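Local coordinates for pesticidal crystal protein Cry2Aa (Bacillus thuringiensis serovar kurstaki, PDB 1I5P), which binds midgut epithelial cells of dipteran and lepidopteran insect larvae and promotes their colloid-osmotic lysis, at residues Pro23-His28 and Arg470-Tyr475; Ser47-Pro52 and Leu94-Gln99; Ser59-Lys64 and Phe253-Ile258; Thr535-Gly540 and Asn600-Leu605. One frame throughout, in Å; residues are numbered along the deposited sequence.

Contact 1. Residues Pro23-His28 and Arg470-Tyr475; sequences PFSFEH and RKNNIY
Asn472 and Asn473 receive the backbone and rings of Pro23 and Phe24 at a contact held by packing and one shared water rather than by direct hydrogen bonds. Polar bridging comes first: water 1 accepts from Phe26 N at 2.9 Å and from Asn472 ND2 at 2.8 Å, tying the start of the short helix 25-28 to the loop. With CG anti to the backbone N (chi1 -165°), the Asn472 side chain reaches toward the N-terminal segment. Its ND2 comes within 2.9 Å of Ser25 OG, but the angle is too poor for a hydrogen bond. The strongest partner of this amide is His21, whose NE2 bonds to Asn472 OD1; Asp22 O takes a weak bond from ND2.

Backbone contacts form the second group. Pro23 O lies 3.4 Å from Asn473 CA in a CA-H...O contact, bent at the hydrogen to 120°. Pro23 CB is in van der Waals contact with the carbonyl oxygen Asn472 O at 3.4 Å. Side-chain carbons pack where Phe24 CE2 meets Asn473 CB at 3.8 Å, ring and amide planes being 48° apart. Lys471 NZ donates to Asn473 OD1 at 2.9 Å, and Asn473 ND2 bonds Leu486 O, engaging both ends of this amide.

Asn473 is the centre of an inverse gamma turn, closed by a weak bond from Ile474 N to Asn472 O. The N-terminal arm packs on this turn into strand 474-477 and on Leu486 of the neighbouring strand 483-486, in the sheet that also holds strands 530-537 and 602-610.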
loop_
_atom_site.group_PDB
_atom_site.type_symbol
_atom_site.label_atom_id
_atom_site.label_comp_id
_atom_site.label_asym_id
_atom_site.label_seq_id
_atom_site.Cartn_x
_atom_site.Cartn_y
_atom_site.Cartn_z
ATOM N N PRO A 23 -1.163 8.649 16.244
ATOM C CA PRO A 23 -1.894 8.194 15.054
ATOM C C PRO A 23 -1.538 8.983 13.789
ATOM O O PRO A 23 -2.001 8.656 12.698
ATOM C CB PRO A 23 -3.353 8.383 15.460
ATOM C CG PRO A 23 -3.281 9.589 16.353
ATOM C CD PRO A 23 -2.097 9.229 17.227
ATOM N N PHE A 24 -0.735 10.031 13.947
ATOM C CA PHE A 24 -0.297 10.860 12.825
ATOM C C PHE A 24 1.230 10.977 12.843
ATOM O O PHE A 24 1.782 12.006 12.450
ATOM C CB PHE A 24 -0.901 12.266 12.918
ATOM C CG PHE A 24 -2.389 12.307 12.733
ATOM C CD1 PHE A 24 -3.226 12.602 13.804
ATOM C CD2 PHE A 24 -2.957 12.049 11.491
ATOM C CE1 PHE A 24 -4.605 12.641 13.639
ATOM C CE2 PHE A 24 -4.337 12.084 11.314
ATOM C CZ PHE A 24 -5.161 12.380 12.390
ATOM N N SER A 25 1.910 9.928 13.300
ATOM C CA SER A 25 3.368 9.954 13.369
ATOM C C SER A 25 4.032 10.294 12.032
ATOM O O SER A 25 4.964 11.100 11.983
ATOM C CB SER A 25 3.905 8.624 13.920
ATOM O OG SER A 25 3.237 7.513 13.352
ATOM N N PHE A 26 3.552 9.689 10.951
ATOM C CA PHE A 26 4.102 9.967 9.627
ATOM C C PHE A 26 3.946 11.449 9.295
ATOM O O PHE A 26 4.897 12.114 8.878
ATOM C CB PHE A 26 3.383 9.143 8.557
ATOM C CG PHE A 26 3.748 9.532 7.148
ATOM C CD1 PHE A 26 4.970 9.149 6.602
ATOM C CD2 PHE A 26 2.887 10.311 6.379
ATOM C CE1 PHE A 26 5.331 9.528 5.311
ATOM C CE2 PHE A 26 3.237 10.702 5.085
ATOM C CZ PHE A 26 4.463 10.306 4.554
ATOM N N GLU A 27 2.737 11.965 9.476
ATOM C CA GLU A 27 2.475 13.369 9.184
ATOM C C GLU A 27 3.309 14.308 10.064
ATOM O O GLU A 27 3.675 15.400 9.638
ATOM C CB GLU A 27 0.985 13.685 9.372
ATOM C CG GLU A 27 0.034 13.072 8.342
ATOM C CD GLU A 27 -0.102 11.559 8.453
ATOM O OE1 GLU A 27 0.005 11.017 9.573
ATOM O OE2 GLU A 27 -0.334 10.906 7.411
ATOM N N HIS A 28 3.620 13.873 11.283
ATOM C CA HIS A 28 4.386 14.696 12.221
ATOM C C HIS A 28 5.890 14.577 12.037
ATOM O O HIS A 28 6.663 15.302 12.662
ATOM C CB HIS A 28 4.012 14.325 13.658
ATOM C CG HIS A 28 2.631 14.754 14.052
ATOM N ND1 HIS A 28 1.933 14.167 15.086
ATOM C CD2 HIS A 28 1.830 15.731 13.565
ATOM C CE1 HIS A 28 0.761 14.765 15.218
ATOM N NE2 HIS A 28 0.674 15.717 14.308
ATOM N N ARG A 470 0.460 1.547 5.842
ATOM C CA ARG A 470 0.748 2.818 6.488
ATOM C C ARG A 470 -0.353 3.252 7.451
ATOM O O ARG A 470 -0.103 4.041 8.369
ATOM C CB ARG A 470 0.937 3.909 5.440
ATOM C CG ARG A 470 2.246 3.837 4.676
ATOM C CD ARG A 470 2.445 5.101 3.863
ATOM N NE ARG A 470 3.858 5.360 3.596
ATOM C CZ ARG A 470 4.507 4.967 2.506
ATOM N NH1 ARG A 470 3.871 4.290 1.560
ATOM N NH2 ARG A 470 5.791 5.259 2.360
ATOM N N LYS A 471 -1.566 2.747 7.230
ATOM C CA LYS A 471 -2.715 3.090 8.064
ATOM C C LYS A 471 -2.333 3.306 9.522
ATOM O O LYS A 471 -1.744 2.432 10.152
ATOM C CB LYS A 471 -3.779 1.997 7.977
ATOM C CG LYS A 471 -5.056 2.341 8.719
ATOM C CD LYS A 471 -5.660 3.629 8.172
ATOM C CE LYS A 471 -7.023 3.903 8.785
ATOM N NZ LYS A 471 -7.699 5.058 8.125
ATOM N N ASN A 472 -2.684 4.467 10.061
ATOM C CA ASN A 472 -2.337 4.770 11.442
ATOM C C ASN A 472 -3.343 5.700 12.126
ATOM O O ASN A 472 -3.437 5.718 13.357
ATOM C CB ASN A 472 -0.929 5.383 11.470
ATOM C CG ASN A 472 -0.316 5.415 12.863
ATOM O OD1 ASN A 472 -0.618 4.580 13.710
ATOM N ND2 ASN A 472 0.578 6.375 13.090
ATOM N N ASN A 473 -4.109 6.453 11.339
ATOM C CA ASN A 473 -5.081 7.381 11.913
ATOM C C ASN A 473 -6.353 6.679 12.371
ATOM O O ASN A 473 -7.446 6.919 11.855
ATOM C CB ASN A 473 -5.420 8.499 10.917
ATOM C CG ASN A 473 -6.157 8.003 9.692
ATOM O OD1 ASN A 473 -5.824 6.963 9.132
ATOM N ND2 ASN A 473 -7.160 8.762 9.261
ATOM N N ILE A 474 -6.189 5.810 13.361
ATOM C CA ILE A 474 -7.295 5.063 13.932
ATOM C C ILE A 474 -7.560 5.639 15.317
ATOM O O ILE A 474 -6.722 5.536 16.213
ATOM C CB ILE A 474 -6.946 3.570 14.081
ATOM C CG1 ILE A 474 -6.516 2.990 12.727
ATOM C CG2 ILE A 474 -8.151 2.813 14.632
ATOM C CD1 ILE A 474 -5.839 1.628 12.813
ATOM N N TYR A 475 -8.726 6.250 15.484
ATOM C CA TYR A 475 -9.094 6.844 16.757
ATOM C C TYR A 475 -9.194 5.781 17.842
ATOM O O TYR A 475 -8.610 5.910 18.914
ATOM C CB TYR A 475 -10.433 7.571 16.631
ATOM C CG TYR A 475 -10.923 8.122 17.947
ATOM C CD1 TYR A 475 -10.151 9.030 18.671
ATOM C CD2 TYR A 475 -12.145 7.718 18.481
ATOM C CE1 TYR A 475 -10.582 9.524 19.898
ATOM C CE2 TYR A 475 -12.588 8.204 19.708
ATOM C CZ TYR A 475 -11.801 9.106 20.411
ATOM O OH TYR A 475 -12.237 9.596 21.621
HETATM O O HOH W 1 1.280 7.876 10.794
#

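Contact 2. Residues Ser47-Pro52 and Leu94-Gln99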
loop_
_atom_site.group_PDB
_atom_site.type_symbol
_atom_site.label_atom_id
_atom_site.label_comp_id
_atom_site.label_asym_id
_atom_site.label_seq_id
_atom_site.Cartn_x
_atom_site.Cartn_y
_atom_site.Cartn_z
ATOM N N SER A 47 15.701 -5.365 2.855
ATOM C CA SER A 47 15.188 -4.537 1.782
ATOM C C SER A 47 15.048 -5.585 0.695
ATOM O O SER A 47 15.639 -6.653 0.793
ATOM C CB SER A 47 16.213 -3.480 1.367
ATOM O OG SER A 47 17.355 -4.080 0.773
ATOM N N LEU A 48 14.267 -5.331 -0.335
ATOM C CA LEU A 48 14.154 -6.354 -1.374
ATOM C C LEU A 48 15.027 -5.888 -2.517
ATOM O O LEU A 48 14.664 -6.045 -3.671
ATOM C CB LEU A 48 12.706 -6.469 -1.847
ATOM C CG LEU A 48 11.733 -7.239 -0.963
ATOM C CD1 LEU A 48 11.621 -6.591 0.419
ATOM C CD2 LEU A 48 10.392 -7.274 -1.673
ATOM N N TYR A 49 16.179 -5.319 -2.169
ATOM C CA TYR A 49 17.102 -4.739 -3.139
ATOM C C TYR A 49 16.425 -3.446 -3.574
ATOM O O TYR A 49 16.762 -2.843 -4.589
ATOM C CB TYR A 49 17.338 -5.673 -4.336
ATOM C CG TYR A 49 18.458 -6.659 -4.090
ATOM C CD1 TYR A 49 18.200 -7.924 -3.567
ATOM C CD2 TYR A 49 19.786 -6.292 -4.302
ATOM C CE1 TYR A 49 19.239 -8.800 -3.253
ATOM C CE2 TYR A 49 20.831 -7.158 -3.987
ATOM C CZ TYR A 49 20.555 -8.404 -3.462
ATOM O OH TYR A 49 21.598 -9.240 -3.127
ATOM N N VAL A 50 15.446 -3.037 -2.773
ATOM C CA VAL A 50 14.710 -1.808 -3.027
ATOM C C VAL A 50 15.592 -0.638 -2.609
ATOM O O VAL A 50 16.165 -0.640 -1.523
ATOM C CB VAL A 50 13.390 -1.744 -2.205
ATOM C CG1 VAL A 50 12.744 -0.362 -2.353
ATOM C CG2 VAL A 50 12.430 -2.821 -2.673
ATOM N N ALA A 51 15.711 0.349 -3.488
ATOM C CA ALA A 51 16.506 1.536 -3.206
ATOM C C ALA A 51 15.697 2.393 -2.240
ATOM O O ALA A 51 14.571 2.781 -2.545
ATOM C CB ALA A 51 16.772 2.301 -4.494
ATOM N N PRO A 52 16.256 2.687 -1.056
ATOM C CA PRO A 52 15.577 3.501 -0.044
ATOM C C PRO A 52 15.009 4.833 -0.533
ATOM O O PRO A 52 14.013 5.312 0.008
ATOM C CB PRO A 52 16.655 3.697 1.021
ATOM C CG PRO A 52 17.941 3.578 0.231
ATOM C CD PRO A 52 17.627 2.381 -0.621
ATOM N N LEU A 94 18.259 1.246 -11.005
ATOM C CA LEU A 94 18.359 0.376 -12.170
ATOM C C LEU A 94 19.173 -0.862 -11.862
ATOM O O LEU A 94 18.780 -1.977 -12.200
ATOM C CB LEU A 94 19.015 1.103 -13.343
ATOM C CG LEU A 94 19.435 0.163 -14.485
ATOM C CD1 LEU A 94 18.200 -0.441 -15.163
ATOM C CD2 LEU A 94 20.275 0.928 -15.489
ATOM N N ARG A 95 20.320 -0.672 -11.225
ATOM C CA ARG A 95 21.169 -1.806 -10.919
ATOM C C ARG A 95 20.601 -2.753 -9.880
ATOM O O ARG A 95 20.780 -3.966 -9.984
ATOM C CB ARG A 95 22.557 -1.307 -10.533
ATOM C CG ARG A 95 23.214 -0.551 -11.695
ATOM C CD ARG A 95 22.848 -1.214 -13.034
ATOM N NE ARG A 95 23.593 -0.719 -14.187
ATOM C CZ ARG A 95 24.694 -1.288 -14.669
ATOM N NH1 ARG A 95 25.187 -2.377 -14.098
ATOM N NH2 ARG A 95 25.294 -0.780 -15.736
ATOM N N GLU A 96 19.909 -2.223 -8.879
ATOM C CA GLU A 96 19.323 -3.111 -7.883
ATOM C C GLU A 96 18.109 -3.807 -8.488
ATOM O O GLU A 96 17.745 -4.902 -8.070
ATOM C CB GLU A 96 18.929 -2.341 -6.622
ATOM C CG GLU A 96 20.122 -1.753 -5.882
ATOM C CD GLU A 96 19.875 -1.597 -4.395
ATOM O OE1 GLU A 96 19.730 -2.626 -3.710
ATOM O OE2 GLU A 96 19.830 -0.445 -3.911
ATOM N N THR A 97 17.478 -3.165 -9.467
ATOM C CA THR A 97 16.330 -3.761 -10.132
ATOM C C THR A 97 16.853 -4.908 -10.996
ATOM O O THR A 97 16.229 -5.966 -11.089
ATOM C CB THR A 97 15.602 -2.737 -11.027
ATOM O OG1 THR A 97 15.131 -1.652 -10.218
ATOM C CG2 THR A 97 14.417 -3.386 -11.734
ATOM N N GLU A 98 18.007 -4.689 -11.624
ATOM C CA GLU A 98 18.624 -5.716 -12.458
ATOM C C GLU A 98 18.947 -6.924 -11.596
ATOM O O GLU A 98 18.722 -8.064 -11.996
ATOM C CB GLU A 98 19.917 -5.198 -13.105
ATOM C CG GLU A 98 19.701 -4.323 -14.326
ATOM C CD GLU A 98 20.996 -3.955 -15.044
ATOM O OE1 GLU A 98 20.921 -3.559 -16.224
ATOM O OE2 GLU A 98 22.087 -4.049 -14.437
ATOM N N GLN A 99 19.479 -6.668 -10.406
ATOM C CA GLN A 99 19.828 -7.753 -9.509
ATOM C C GLN A 99 18.583 -8.478 -9.006
ATOM O O GLN A 99 18.565 -9.705 -8.920
ATOM C CB GLN A 99 20.646 -7.222 -8.328
ATOM C CG GLN A 99 21.216 -8.316 -7.422
ATOM C CD GLN A 99 22.389 -7.824 -6.591
ATOM O OE1 GLN A 99 22.809 -6.675 -6.716
ATOM N NE2 GLN A 99 22.926 -8.695 -5.741
#
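Gln99 lies over one face of the Tyr49 ring: its CG stands 4.1 Å from the ring centroid, 29° off the normal, a CH-pi contact. The Gln99 amide is turned 41° from the ring plane and leans over the CE2 side, where Tyr49 CE2 approaches Gln99 CD to 3.1 Å, shorter than normal packing, so the exact placement of the amide is doubtful. Gln99 NE2 comes 3.0 Å from Tyr49 OH, yet the angle is too poor for a hydrogen bond. Glu96 meets the same ring obliquely through OE1, 3.7 Å from Tyr49 CD2, the carboxylate and ring planes 80° apart.

The contact joins the loop between helices 31-44 and 53-65 to helix 88-101 in the toxin's N-terminal helical bundle. Tyr49 adopts a positive phi, and its carbonyl is directed at the helix, with Tyr49 O packed 3.0 Å from Glu96 CB. Tyr49 O and Glu96 OE1, 3.1 Å apart, are two acceptors and cannot bond each other. A salt bridge from Lys42 NZ to Glu96 OE1 probably offsets their repulsion, and the same ammonium bonds Val50 O and Ser47 OG. Glu96 OE2 comes 3.9 Å from Ala51 CA, carrying the contact further along the loop.

Contact 3. Residues Ser59-Lys64 and Phe253-Ile258; sequences SFLLKK and FEYVSI
Leu61 and Leu62 reach from helix 59-64 toward Tyr255 and Ile258 on helix 253-258, and the closest meetings are between carbon atoms at van der Waals distance. Leu61 crosses Tyr255 at about a right angle: its CD1 methyl lies 3.9 Å from Tyr255 CD2, and approaches the ring obliquely. The same Leu61 CD1 methyl also meets Ile258 CG2, 4.1 Å away, the two side chains crossing at a slant. One branch of Leu61 is therefore shared between a ring carbon and an aliphatic methyl.

Leu62 uses CD2 to meet Ile258 CD1 at 4.0 Å. Ile258 divides its work accordingly. Its CG1 is anti to the backbone N (chi1 -161°), and chi2 (66°) then places CD1 against Leu62 CD2, while CG2 serves Leu61.

These helix segments run nearly parallel, 12° between their N-to-C directions, with axes 10.4 Å apart at closest approach; the spacing fits side-chain ends meeting between the helices. Helices 53-65 and 238-259 belong to the N-terminal helical bundle of the delta-endotoxin fold, and helix 170-193 joins them from the Tyr255 side, where Asn182 touches both Leu61 and Tyr255.

At the other margin the contact turns polar. Leu62 CD1 passes 4.4 Å from Glu254 OE2, so an apolar methyl flanks a buried carboxylate. Glu254 has a long, weak ion pair with Arg470 outside the bundle, which would help, probably modestly, to compensate its charge. Val269, in a loop beyond the bundle, packs on Leu62 as well.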
loop_
_atom_site.group_PDB
_atom_site.type_symbol
_atom_site.label_atom_id
_atom_site.label_comp_id
_atom_site.label_asym_id
_atom_site.label_seq_id
_atom_site.Cartn_x
_atom_site.Cartn_y
_atom_site.Cartn_z
ATOM N N SER A 59 7.079 9.203 0.247
ATOM C CA SER A 59 6.700 9.893 1.476
ATOM C C SER A 59 6.597 11.390 1.184
ATOM O O SER A 59 5.668 12.070 1.631
ATOM C CB SER A 59 7.747 9.644 2.561
ATOM O OG SER A 59 7.806 8.269 2.893
ATOM N N PHE A 60 7.563 11.881 0.417
ATOM C CA PHE A 60 7.621 13.280 0.015
ATOM C C PHE A 60 6.376 13.682 -0.783
ATOM O O PHE A 60 5.747 14.707 -0.507
ATOM C CB PHE A 60 8.882 13.503 -0.826
ATOM C CG PHE A 60 8.891 14.796 -1.594
ATOM C CD1 PHE A 60 9.178 16.000 -0.956
ATOM C CD2 PHE A 60 8.634 14.804 -2.964
ATOM C CE1 PHE A 60 9.215 17.195 -1.666
ATOM C CE2 PHE A 60 8.668 15.995 -3.689
ATOM C CZ PHE A 60 8.962 17.197 -3.036
ATOM N N LEU A 61 6.020 12.879 -1.781
ATOM C CA LEU A 61 4.850 13.192 -2.596
ATOM C C LEU A 61 3.575 13.154 -1.756
ATOM O O LEU A 61 2.703 14.015 -1.899
ATOM C CB LEU A 61 4.756 12.230 -3.786
ATOM C CG LEU A 61 5.927 12.368 -4.768
ATOM C CD1 LEU A 61 5.771 11.375 -5.924
ATOM C CD2 LEU A 61 5.986 13.800 -5.297
ATOM N N LEU A 62 3.470 12.163 -0.874
ATOM C CA LEU A 62 2.311 12.048 0.007
ATOM C C LEU A 62 2.147 13.338 0.819
ATOM O O LEU A 62 1.039 13.843 0.971
ATOM C CB LEU A 62 2.479 10.853 0.957
ATOM C CG LEU A 62 2.191 9.451 0.388
ATOM C CD1 LEU A 62 2.717 8.379 1.330
ATOM C CD2 LEU A 62 0.690 9.293 0.167
ATOM N N LYS A 63 3.257 13.875 1.317
ATOM C CA LYS A 63 3.227 15.104 2.107
ATOM C C LYS A 63 2.905 16.359 1.291
ATOM O O LYS A 63 2.320 17.307 1.814
ATOM C CB LYS A 63 4.558 15.286 2.835
ATOM C CG LYS A 63 4.741 14.345 4.017
ATOM C CD LYS A 63 6.066 14.576 4.716
ATOM C CE LYS A 63 6.128 13.832 6.038
ATOM N NZ LYS A 63 5.236 14.412 7.081
ATOM N N LYS A 64 3.295 16.371 0.019
ATOM C CA LYS A 64 3.007 17.512 -0.845
ATOM C C LYS A 64 1.507 17.590 -1.100
ATOM O O LYS A 64 0.902 18.662 -1.034
ATOM C CB LYS A 64 3.743 17.377 -2.181
ATOM C CG LYS A 64 5.199 17.808 -2.138
ATOM C CD LYS A 64 5.322 19.301 -1.847
ATOM C CE LYS A 64 6.773 19.761 -1.911
ATOM N NZ LYS A 64 6.924 21.198 -1.561
ATOM N N PHE A 253 4.055 1.443 -8.080
ATOM C CA PHE A 253 2.661 1.755 -7.799
ATOM C C PHE A 253 2.302 2.717 -6.688
ATOM O O PHE A 253 1.173 3.220 -6.652
ATOM C CB PHE A 253 1.876 0.448 -7.715
ATOM C CG PHE A 253 1.943 -0.333 -8.989
ATOM C CD1 PHE A 253 2.797 -1.421 -9.111
ATOM C CD2 PHE A 253 1.264 0.118 -10.121
ATOM C CE1 PHE A 253 2.984 -2.044 -10.344
ATOM C CE2 PHE A 253 1.443 -0.493 -11.351
ATOM C CZ PHE A 253 2.306 -1.575 -11.467
ATOM N N GLU A 254 3.242 2.992 -5.791
ATOM C CA GLU A 254 2.979 3.974 -4.748
ATOM C C GLU A 254 2.826 5.283 -5.508
ATOM O O GLU A 254 2.018 6.138 -5.158
ATOM C CB GLU A 254 4.163 4.070 -3.790
ATOM C CG GLU A 254 3.986 3.245 -2.540
ATOM C CD GLU A 254 2.815 3.721 -1.697
ATOM O OE1 GLU A 254 2.003 2.868 -1.280
ATOM O OE2 GLU A 254 2.708 4.946 -1.451
ATOM N N TYR A 255 3.606 5.416 -6.578
ATOM C CA TYR A 255 3.569 6.613 -7.411
ATOM C C TYR A 255 2.319 6.641 -8.270
ATOM O O TYR A 255 1.651 7.665 -8.370
ATOM C CB TYR A 255 4.817 6.671 -8.292
ATOM C CG TYR A 255 6.094 6.614 -7.488
ATOM C CD1 TYR A 255 7.030 5.599 -7.688
ATOM C CD2 TYR A 255 6.355 7.567 -6.505
ATOM C CE1 TYR A 255 8.199 5.537 -6.918
ATOM C CE2 TYR A 255 7.515 7.516 -5.737
ATOM C CZ TYR A 255 8.430 6.505 -5.944
ATOM O OH TYR A 255 9.570 6.475 -5.176
ATOM N N VAL A 256 1.994 5.520 -8.898
ATOM C CA VAL A 256 0.803 5.480 -9.729
ATOM C C VAL A 256 -0.408 5.896 -8.897
ATOM O O VAL A 256 -1.278 6.619 -9.381
ATOM C CB VAL A 256 0.562 4.075 -10.302
ATOM C CG1 VAL A 256 -0.704 4.078 -11.141
ATOM C CG2 VAL A 256 1.756 3.649 -11.152
ATOM N N SER A 257 -0.444 5.449 -7.643
ATOM C CA SER A 257 -1.544 5.770 -6.730
ATOM C C SER A 257 -1.592 7.242 -6.312
ATOM O O SER A 257 -2.655 7.753 -5.947
ATOM C CB SER A 257 -1.455 4.910 -5.476
ATOM O OG SER A 257 -1.777 3.559 -5.764
ATOM N N ILE A 258 -0.451 7.925 -6.345
ATOM C CA ILE A 258 -0.463 9.326 -5.964
ATOM C C ILE A 258 -0.722 10.242 -7.160
ATOM O O ILE A 258 -1.268 11.333 -6.992
ATOM C CB ILE A 258 0.853 9.745 -5.257
ATOM C CG1 ILE A 258 0.627 11.043 -4.478
ATOM C CG2 ILE A 258 1.969 9.930 -6.278
ATOM C CD1 ILE A 258 -0.341 10.909 -3.313
#

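Contact 4. Residues Thr535-Gly540 and Asn600-Leu605; sequences TLRGNG and NTNVTL
Leu536 O takes the shortest bond of the contact, from Val603 N at 2.7 Å, with a C=O...donor angle of 165°. Asn602 CA adds a CA-H...O contact of 3.4 Å to the same Leu536 O. The return bond, Leu536 N to Val603 O at 2.9 Å, makes these residues an antiparallel hydrogen-bonded pair; Thr535 with Thr604 and Arg537 with Asn602 flank it as non-hydrogen-bonded pairs. Beyond the strand end, Gly538 N donates to Thr601 O at 3.0 Å, and a weak bond from Asn600 N to Gly538 O extends the pairing into the loops.

Leu536 and Val603 lie side by side and point the same way, Leu536 CG to Val603 CB 4.1 Å; Phe624 of strand 617-626 touches Leu536 on this apolar face.

The other face carries Thr535, Arg537, Asn602 and Thr604. Arg537 is bent at chi2 (68°), folding CD back across the strand pair. Its NH1 donates to Asn602 OD1 at 3.1 Å along a nearly straight N-H (164°): the oxygen lies in the guanidinium plane, but the donor stands above the carbonyl plane of Asn602. Over one guanidinium face, Asn600 O is offset toward the rim and Thr601 N sits over its centre. Thr535 CG2 packs against Asn602 CB, while Thr535 OG1 bonds Thr502.

The chemistry thus separates by face: in this lectin-like, jelly-roll C-terminal domain, the apolar pair is turned to the sandwich interior, whereas on the more polar face, where Asn602 is exposed and Arg537 partly so, a guanidinium bonds in its plane to an amide oxygen and lies against the backbone of Asn600 and Thr601.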
loop_
_atom_site.group_PDB
_atom_site.type_symbol
_atom_site.label_atom_id
_atom_site.label_comp_id
_atom_site.label_asym_id
_atom_site.label_seq_id
_atom_site.Cartn_x
_atom_site.Cartn_y
_atom_site.Cartn_z
ATOM N N THR A 535 -17.160 4.733 9.925
ATOM C CA THR A 535 -17.241 5.619 11.077
ATOM C C THR A 535 -15.948 6.402 11.242
ATOM O O THR A 535 -14.849 5.838 11.195
ATOM C CB THR A 535 -17.523 4.829 12.364
ATOM O OG1 THR A 535 -18.679 4.011 12.169
ATOM C CG2 THR A 535 -17.782 5.785 13.534
ATOM N N LEU A 536 -16.087 7.705 11.450
ATOM C CA LEU A 536 -14.928 8.565 11.602
ATOM C C LEU A 536 -15.090 9.534 12.771
ATOM O O LEU A 536 -16.211 9.886 13.158
ATOM C CB LEU A 536 -14.705 9.342 10.303
ATOM C CG LEU A 536 -15.766 10.382 9.943
ATOM C CD1 LEU A 536 -15.299 11.739 10.438
ATOM C CD2 LEU A 536 -15.989 10.432 8.439
ATOM N N ARG A 537 -13.957 9.965 13.320
ATOM C CA ARG A 537 -13.932 10.904 14.432
ATOM C C ARG A 537 -13.761 12.293 13.818
ATOM O O ARG A 537 -12.679 12.630 13.334
ATOM C CB ARG A 537 -12.751 10.584 15.354
ATOM C CG ARG A 537 -12.717 11.391 16.641
ATOM C CD ARG A 537 -13.860 10.997 17.549
ATOM N NE ARG A 537 -13.834 11.715 18.817
ATOM C CZ ARG A 537 -14.672 11.479 19.820
ATOM N NH1 ARG A 537 -15.602 10.540 19.702
ATOM N NH2 ARG A 537 -14.585 12.187 20.935
ATOM N N GLY A 538 -14.829 13.088 13.833
ATOM C CA GLY A 538 -14.777 14.415 13.245
ATOM C C GLY A 538 -13.875 15.438 13.914
ATOM O O GLY A 538 -13.457 15.276 15.064
ATOM N N ASN A 539 -13.582 16.508 13.185
ATOM C CA ASN A 539 -12.732 17.573 13.689
ATOM C C ASN A 539 -13.471 18.906 13.624
ATOM O O ASN A 539 -12.875 19.965 13.815
ATOM C CB ASN A 539 -11.453 17.650 12.858
ATOM C CG ASN A 539 -11.737 17.800 11.380
ATOM O OD1 ASN A 539 -12.890 17.975 10.978
ATOM N ND2 ASN A 539 -10.689 17.735 10.560
ATOM N N GLY A 540 -14.768 18.850 13.340
ATOM C CA GLY A 540 -15.566 20.060 13.272
ATOM C C GLY A 540 -15.514 20.804 11.952
ATOM O O GLY A 540 -16.093 21.878 11.826
ATOM N N ASN A 600 -15.277 16.038 17.798
ATOM C CA ASN A 600 -15.333 15.084 18.911
ATOM C C ASN A 600 -16.565 14.195 18.833
ATOM O O ASN A 600 -17.171 13.862 19.854
ATOM C CB ASN A 600 -15.332 15.819 20.253
ATOM C CG ASN A 600 -13.980 16.398 20.593
ATOM O OD1 ASN A 600 -13.541 17.375 19.984
ATOM N ND2 ASN A 600 -13.302 15.793 21.564
ATOM N N THR A 601 -16.924 13.798 17.620
ATOM C CA THR A 601 -18.097 12.967 17.427
ATOM C C THR A 601 -17.818 11.826 16.460
ATOM O O THR A 601 -17.117 12.008 15.466
ATOM C CB THR A 601 -19.262 13.818 16.868
ATOM O OG1 THR A 601 -19.386 15.025 17.632
ATOM C CG2 THR A 601 -20.565 13.052 16.936
ATOM N N ASN A 602 -18.350 10.643 16.755
ATOM C CA ASN A 602 -18.171 9.507 15.857
ATOM C C ASN A 602 -19.265 9.595 14.791
ATOM O O ASN A 602 -20.408 9.222 15.026
ATOM C CB ASN A 602 -18.286 8.183 16.614
ATOM C CG ASN A 602 -17.151 7.965 17.596
ATOM O OD1 ASN A 602 -16.067 8.530 17.454
ATOM N ND2 ASN A 602 -17.392 7.122 18.591
ATOM N N VAL A 603 -18.895 10.100 13.622
ATOM C CA VAL A 603 -19.821 10.267 12.514
ATOM C C VAL A 603 -19.912 9.017 11.650
ATOM O O VAL A 603 -18.898 8.423 11.299
ATOM C CB VAL A 603 -19.378 11.438 11.627
ATOM C CG1 VAL A 603 -20.405 11.696 10.550
ATOM C CG2 VAL A 603 -19.151 12.669 12.488
ATOM N N THR A 604 -21.134 8.613 11.312
ATOM C CA THR A 604 -21.319 7.437 10.473
ATOM C C THR A 604 -21.574 7.874 9.035
ATOM O O THR A 604 -22.288 8.844 8.781
ATOM C CB THR A 604 -22.514 6.568 10.934
ATOM O OG1 THR A 604 -23.727 7.319 10.810
ATOM C CG2 THR A 604 -22.332 6.127 12.376
ATOM N N LEU A 605 -20.965 7.157 8.100
ATOM C CA LEU A 605 -21.120 7.437 6.682
ATOM C C LEU A 605 -21.658 6.177 6.035
ATOM O O LEU A 605 -20.950 5.170 5.958
ATOM C CB LEU A 605 -19.771 7.796 6.050
ATOM C CG LEU A 605 -19.704 7.770 4.516
ATOM C CD1 LEU A 605 -20.621 8.838 3.936
ATOM C CD2 LEU A 605 -18.266 7.995 4.059
#

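How the contacts relate
Contact 3 and contact 1 are buried, whereas contacts 2 and 4 mix buried and exposed residues nearer the protein's surface. Contacts 2 and 3 both belong to the helical bundle and do not touch, but differ in chemistry: contact 3 is almost wholly apolar, contact 2 joins polar side chains around a ring. Contact 1 links contacts 3 and 4. It meets contact 3 through Phe26 with Lys63, and meets contact 4 through Tyr475, which packs near Arg537 and Asn602; contacts 1 and 4 reach the same sheet. Contact 4 alone relies on strand hydrogen bonds, while contact 1 uses a bridging water. Contacts 2 and 4 are farthest apart, with centres about 42 Å from each other.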